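Local coordinates for designed helical repeat protein (Synthetic construct, PDB 5CWF) that is a de novo designed scaffold with no known natural function, built of repeated helices that stack into a compact two-layered array, at residues A[124-135]-A[166-177]. Residues are numbered along the deposited sequence; the frame is centred on the assembly and turned at random.
Sequences AAAEIVEALREN and IARQAAEEVEAD. With CA (calcium ion), chain I.
N135 and D177 both turn CG away from their own backbone N (chi1 175° and -172°), and these two extended torsions carry the amide of one helix end to the carboxylate of the other. N135 ND2 donates to D177 OD2 at 2.6 Å, a nearly straight bond that lies in the amide plane but reaches the syn side of the carboxylate from somewhat out of its plane. N135 is the first residue to leave helical geometry after helix 115-134, and its OD1 accepts a hydrogen bond from the backbone N of S137, which ties the other end of the amide to the turn. D177 is poorly ordered, so its grip is probably not rigid.

Further back, small side chains let the helices run close: over 124-134 and 166-176 the axes come within 8.3 Å and run 12° from parallel. The CB of A124 meets that of A167 at 4.1 Å. The A170 methyl fits between I128 and E127, lying 3.8 Å from I128 CG1. With CG anti to its carbonyl carbon, E127 lays CG alongside A167 CB at 3.9 Å; the bend at chi2 then brings OE1 to the A171 methyl, so that its aliphatic part covers the alanines. Toward the C-terminal ends V174 lies over A131, though the exact spacing there is doubtful. I128 and I166 continue the apolar layer onto V151 of helix 138-156.

On the outer surface of helix 160-176, E172 and E175, one turn apart, each give an OE1 to a calcium ion, at 2.6 and 2.5 Å. The near-parallel packing of helix 115-134 against helix 160-176, with alanines between them and helix 138-156 covering the apolar side, is typical of a designed alpha-helical repeat array.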
loop_
_atom_site.group_PDB
_atom_site.type_symbol
_atom_site.label_atom_id
_atom_site.label_comp_id
_atom_site.label_asym_id
_atom_site.label_seq_id
_atom_site.Cartn_x
_atom_site.Cartn_y
_atom_site.Cartn_z
ATOM N N ALA A 124 -4.009 -8.744 -0.095
ATOM C CA ALA A 124 -2.909 -9.503 -0.653
ATOM C C ALA A 124 -1.575 -8.779 -0.395
ATOM O O ALA A 124 -0.597 -9.386 0.038
ATOM C CB ALA A 124 -3.137 -9.726 -2.149
ATOM N N ALA A 125 -1.568 -7.470 -0.624
ATOM C CA ALA A 125 -0.413 -6.630 -0.320
ATOM C C ALA A 125 -0.061 -6.757 1.151
ATOM O O ALA A 125 1.105 -6.922 1.522
ATOM C CB ALA A 125 -0.698 -5.174 -0.687
ATOM N N ALA A 126 -1.073 -6.681 2.005
ATOM C CA ALA A 126 -0.811 -6.792 3.440
ATOM C C ALA A 126 -0.210 -8.135 3.825
ATOM O O ALA A 126 0.637 -8.193 4.726
ATOM C CB ALA A 126 -2.079 -6.551 4.227
ATOM N N GLU A 127 -0.619 -9.210 3.165
ATOM C CA GLU A 127 -0.093 -10.518 3.517
ATOM C C GLU A 127 1.366 -10.639 3.124
ATOM O O GLU A 127 2.167 -11.217 3.846
ATOM C CB GLU A 127 -0.853 -11.652 2.840
ATOM C CG GLU A 127 -2.247 -11.880 3.354
ATOM C CD GLU A 127 -2.302 -12.390 4.788
ATOM O OE1 GLU A 127 -1.305 -12.925 5.328
ATOM O OE2 GLU A 127 -3.396 -12.295 5.363
ATOM N N ILE A 128 1.691 -10.082 1.970
ATOM C CA ILE A 128 3.061 -10.085 1.458
ATOM C C ILE A 128 3.959 -9.241 2.358
ATOM O O ILE A 128 5.079 -9.649 2.714
ATOM C CB ILE A 128 3.065 -9.558 0.005
ATOM C CG1 ILE A 128 2.441 -10.615 -0.911
ATOM C CG2 ILE A 128 4.485 -9.204 -0.436
ATOM C CD1 ILE A 128 2.019 -10.128 -2.320
ATOM N N VAL A 129 3.462 -8.067 2.759
ATOM C CA VAL A 129 4.236 -7.222 3.695
ATOM C C VAL A 129 4.502 -7.960 4.999
ATOM O O VAL A 129 5.654 -8.030 5.470
ATOM C CB VAL A 129 3.489 -5.876 3.952
ATOM C CG1 VAL A 129 4.122 -5.079 5.079
ATOM C CG2 VAL A 129 3.474 -5.056 2.653
ATOM N N GLU A 130 3.460 -8.569 5.556
ATOM C CA GLU A 130 3.586 -9.287 6.827
ATOM C C GLU A 130 4.655 -10.375 6.733
ATOM O O GLU A 130 5.475 -10.550 7.640
ATOM C CB GLU A 130 2.232 -9.887 7.221
ATOM C CG GLU A 130 2.193 -10.571 8.569
ATOM C CD GLU A 130 0.871 -11.288 8.820
ATOM O OE1 GLU A 130 -0.175 -10.846 8.284
ATOM O OE2 GLU A 130 0.882 -12.301 9.550
ATOM N N ALA A 131 4.681 -11.075 5.607
ATOM C CA ALA A 131 5.668 -12.142 5.395
ATOM C C ALA A 131 7.094 -11.601 5.407
ATOM O O ALA A 131 8.021 -12.221 5.943
ATOM C CB ALA A 131 5.385 -12.841 4.078
ATOM N N LEU A 132 7.279 -10.459 4.772
ATOM C CA LEU A 132 8.600 -9.873 4.675
ATOM C C LEU A 132 9.045 -9.329 6.036
ATOM O O LEU A 132 10.231 -9.312 6.347
ATOM C CB LEU A 132 8.586 -8.786 3.610
ATOM C CG LEU A 132 8.645 -9.413 2.209
ATOM C CD1 LEU A 132 8.371 -8.345 1.158
ATOM C CD2 LEU A 132 9.975 -10.117 1.932
ATOM N N ARG A 133 8.111 -8.856 6.852
ATOM C CA ARG A 133 8.533 -8.343 8.154
ATOM C C ARG A 133 8.943 -9.473 9.089
ATOM O O ARG A 133 9.747 -9.269 10.008
ATOM C CB ARG A 133 7.429 -7.495 8.756
ATOM C CG ARG A 133 7.290 -6.221 7.953
ATOM C CD ARG A 133 6.260 -5.309 8.479
ATOM N NE ARG A 133 6.740 -4.527 9.616
ATOM C CZ ARG A 133 6.014 -3.571 10.182
ATOM N NH1 ARG A 133 4.812 -3.286 9.697
ATOM N NH2 ARG A 133 6.492 -2.883 11.204
ATOM N N GLU A 134 8.426 -10.671 8.832
ATOM C CA GLU A 134 8.841 -11.847 9.590
ATOM C C GLU A 134 10.217 -12.309 9.115
ATOM O O GLU A 134 11.070 -12.728 9.915
ATOM C CB GLU A 134 7.825 -12.973 9.423
ATOM C CG GLU A 134 8.141 -14.203 10.248
ATOM C CD GLU A 134 7.031 -15.240 10.208
ATOM O OE1 GLU A 134 5.901 -14.889 9.809
ATOM O OE2 GLU A 134 7.293 -16.407 10.582
ATOM N N ASN A 135 10.447 -12.197 7.809
ATOM C CA ASN A 135 11.732 -12.581 7.212
ATOM C C ASN A 135 11.987 -11.841 5.906
ATOM O O ASN A 135 11.359 -12.147 4.891
ATOM C CB ASN A 135 11.776 -14.087 6.952
ATOM C CG ASN A 135 13.044 -14.516 6.226
ATOM O OD1 ASN A 135 14.011 -13.765 6.156
ATOM N ND2 ASN A 135 13.031 -15.721 5.660
ATOM N N ILE A 166 -3.605 -15.168 -4.211
ATOM C CA ILE A 166 -2.236 -14.720 -3.943
ATOM C C ILE A 166 -2.073 -14.472 -2.441
ATOM O O ILE A 166 -1.046 -14.788 -1.877
ATOM C CB ILE A 166 -1.874 -13.450 -4.732
ATOM C CG1 ILE A 166 -1.851 -13.731 -6.239
ATOM C CG2 ILE A 166 -0.512 -12.914 -4.312
ATOM C CD1 ILE A 166 -1.998 -12.479 -7.082
ATOM N N ALA A 167 -3.096 -13.933 -1.791
ATOM C CA ALA A 167 -3.020 -13.684 -0.350
ATOM C C ALA A 167 -2.830 -14.977 0.427
ATOM O O ALA A 167 -2.039 -15.018 1.387
ATOM C CB ALA A 167 -4.276 -12.955 0.142
ATOM N N ARG A 168 -3.556 -16.020 0.031
ATOM C CA ARG A 168 -3.404 -17.333 0.665
ATOM C C ARG A 168 -2.016 -17.929 0.428
ATOM O O ARG A 168 -1.426 -18.501 1.336
ATOM C CB ARG A 168 -4.461 -18.332 0.178
ATOM C CG ARG A 168 -5.894 -18.057 0.656
ATOM C CD ARG A 168 -6.879 -19.111 0.126
ATOM N NE ARG A 168 -7.047 -19.081 -1.325
ATOM C CZ ARG A 168 -8.122 -18.618 -1.963
ATOM N NH1 ARG A 168 -9.168 -18.142 -1.292
ATOM N NH2 ARG A 168 -8.157 -18.649 -3.287
ATOM N N GLN A 169 -1.508 -17.818 -0.795
ATOM C CA GLN A 169 -0.168 -18.329 -1.096
ATOM C C GLN A 169 0.909 -17.575 -0.322
ATOM O O GLN A 169 1.872 -18.175 0.145
ATOM C CB GLN A 169 0.138 -18.232 -2.591
ATOM C CG GLN A 169 -0.645 -19.185 -3.466
ATOM C CD GLN A 169 -0.471 -18.876 -4.944
ATOM O OE1 GLN A 169 0.519 -18.261 -5.342
ATOM N NE2 GLN A 169 -1.430 -19.298 -5.764
ATOM N N ALA A 170 0.745 -16.265 -0.155
ATOM C CA ALA A 170 1.719 -15.510 0.627
ATOM C C ALA A 170 1.707 -15.973 2.092
ATOM O O ALA A 170 2.770 -16.151 2.687
ATOM C CB ALA A 170 1.468 -14.025 0.536
ATOM N N ALA A 171 0.520 -16.185 2.656
ATOM C CA ALA A 171 0.405 -16.642 4.042
ATOM C C ALA A 171 1.001 -18.043 4.220
ATOM O O ALA A 171 1.594 -18.346 5.258
ATOM C CB ALA A 171 -1.052 -16.625 4.485
ATOM N N GLU A 172 0.837 -18.893 3.211
ATOM C CA GLU A 172 1.378 -20.249 3.250
ATOM C C GLU A 172 2.882 -20.333 2.960
ATOM O O GLU A 172 3.544 -21.264 3.412
ATOM C CB GLU A 172 0.621 -21.138 2.267
ATOM C CG GLU A 172 -0.829 -21.410 2.677
ATOM C CD GLU A 172 -0.940 -22.175 3.988
ATOM O OE1 GLU A 172 -1.996 -22.077 4.648
ATOM O OE2 GLU A 172 0.024 -22.881 4.352
ATOM N N GLU A 173 3.421 -19.396 2.183
ATOM C CA GLU A 173 4.868 -19.351 1.978
ATOM C C GLU A 173 5.554 -19.012 3.305
ATOM O O GLU A 173 6.643 -19.516 3.598
ATOM C CB GLU A 173 5.259 -18.349 0.890
ATOM C CG GLU A 173 6.708 -18.500 0.446
ATOM C CD GLU A 173 6.982 -19.843 -0.214
ATOM O OE1 GLU A 173 6.067 -20.387 -0.868
ATOM O OE2 GLU A 173 8.107 -20.368 -0.060
ATOM N N VAL A 174 4.913 -18.154 4.094
ATOM C CA VAL A 174 5.397 -17.825 5.433
ATOM C C VAL A 174 5.479 -19.093 6.254
ATOM O O VAL A 174 6.471 -19.342 6.936
ATOM C CB VAL A 174 4.452 -16.831 6.171
ATOM C CG1 VAL A 174 4.853 -16.667 7.639
ATOM C CG2 VAL A 174 4.413 -15.491 5.477
ATOM N N GLU A 175 4.412 -19.881 6.185
ATOM C CA GLU A 175 4.340 -21.145 6.896
ATOM C C GLU A 175 5.484 -22.058 6.467
ATOM O O GLU A 175 6.155 -22.656 7.306
ATOM C CB GLU A 175 2.983 -21.811 6.648
ATOM C CG GLU A 175 2.826 -23.179 7.292
ATOM C CD GLU A 175 1.428 -23.739 7.126
ATOM O OE1 GLU A 175 0.458 -22.984 7.361
ATOM O OE2 GLU A 175 1.299 -24.928 6.760
ATOM N N ALA A 176 5.721 -22.138 5.158
ATOM C CA ALA A 176 6.800 -22.972 4.627
ATOM C C ALA A 176 8.161 -22.500 5.123
ATOM O O ALA A 176 9.017 -23.313 5.463
ATOM C CB ALA A 176 6.769 -22.971 3.110
ATOM N N ASP A 177 8.355 -21.186 5.165
ATOM C CA ASP A 177 9.622 -20.621 5.609
ATOM C C ASP A 177 9.855 -20.920 7.089
ATOM O O ASP A 177 10.995 -20.998 7.545
ATOM C CB ASP A 177 9.654 -19.113 5.362
ATOM C CG ASP A 177 11.020 -18.510 5.628
ATOM O OD1 ASP A 177 12.027 -19.127 5.220
ATOM O OD2 ASP A 177 11.087 -17.421 6.242
HETATM CA CA CA I . -1.752 -23.872 6.464
#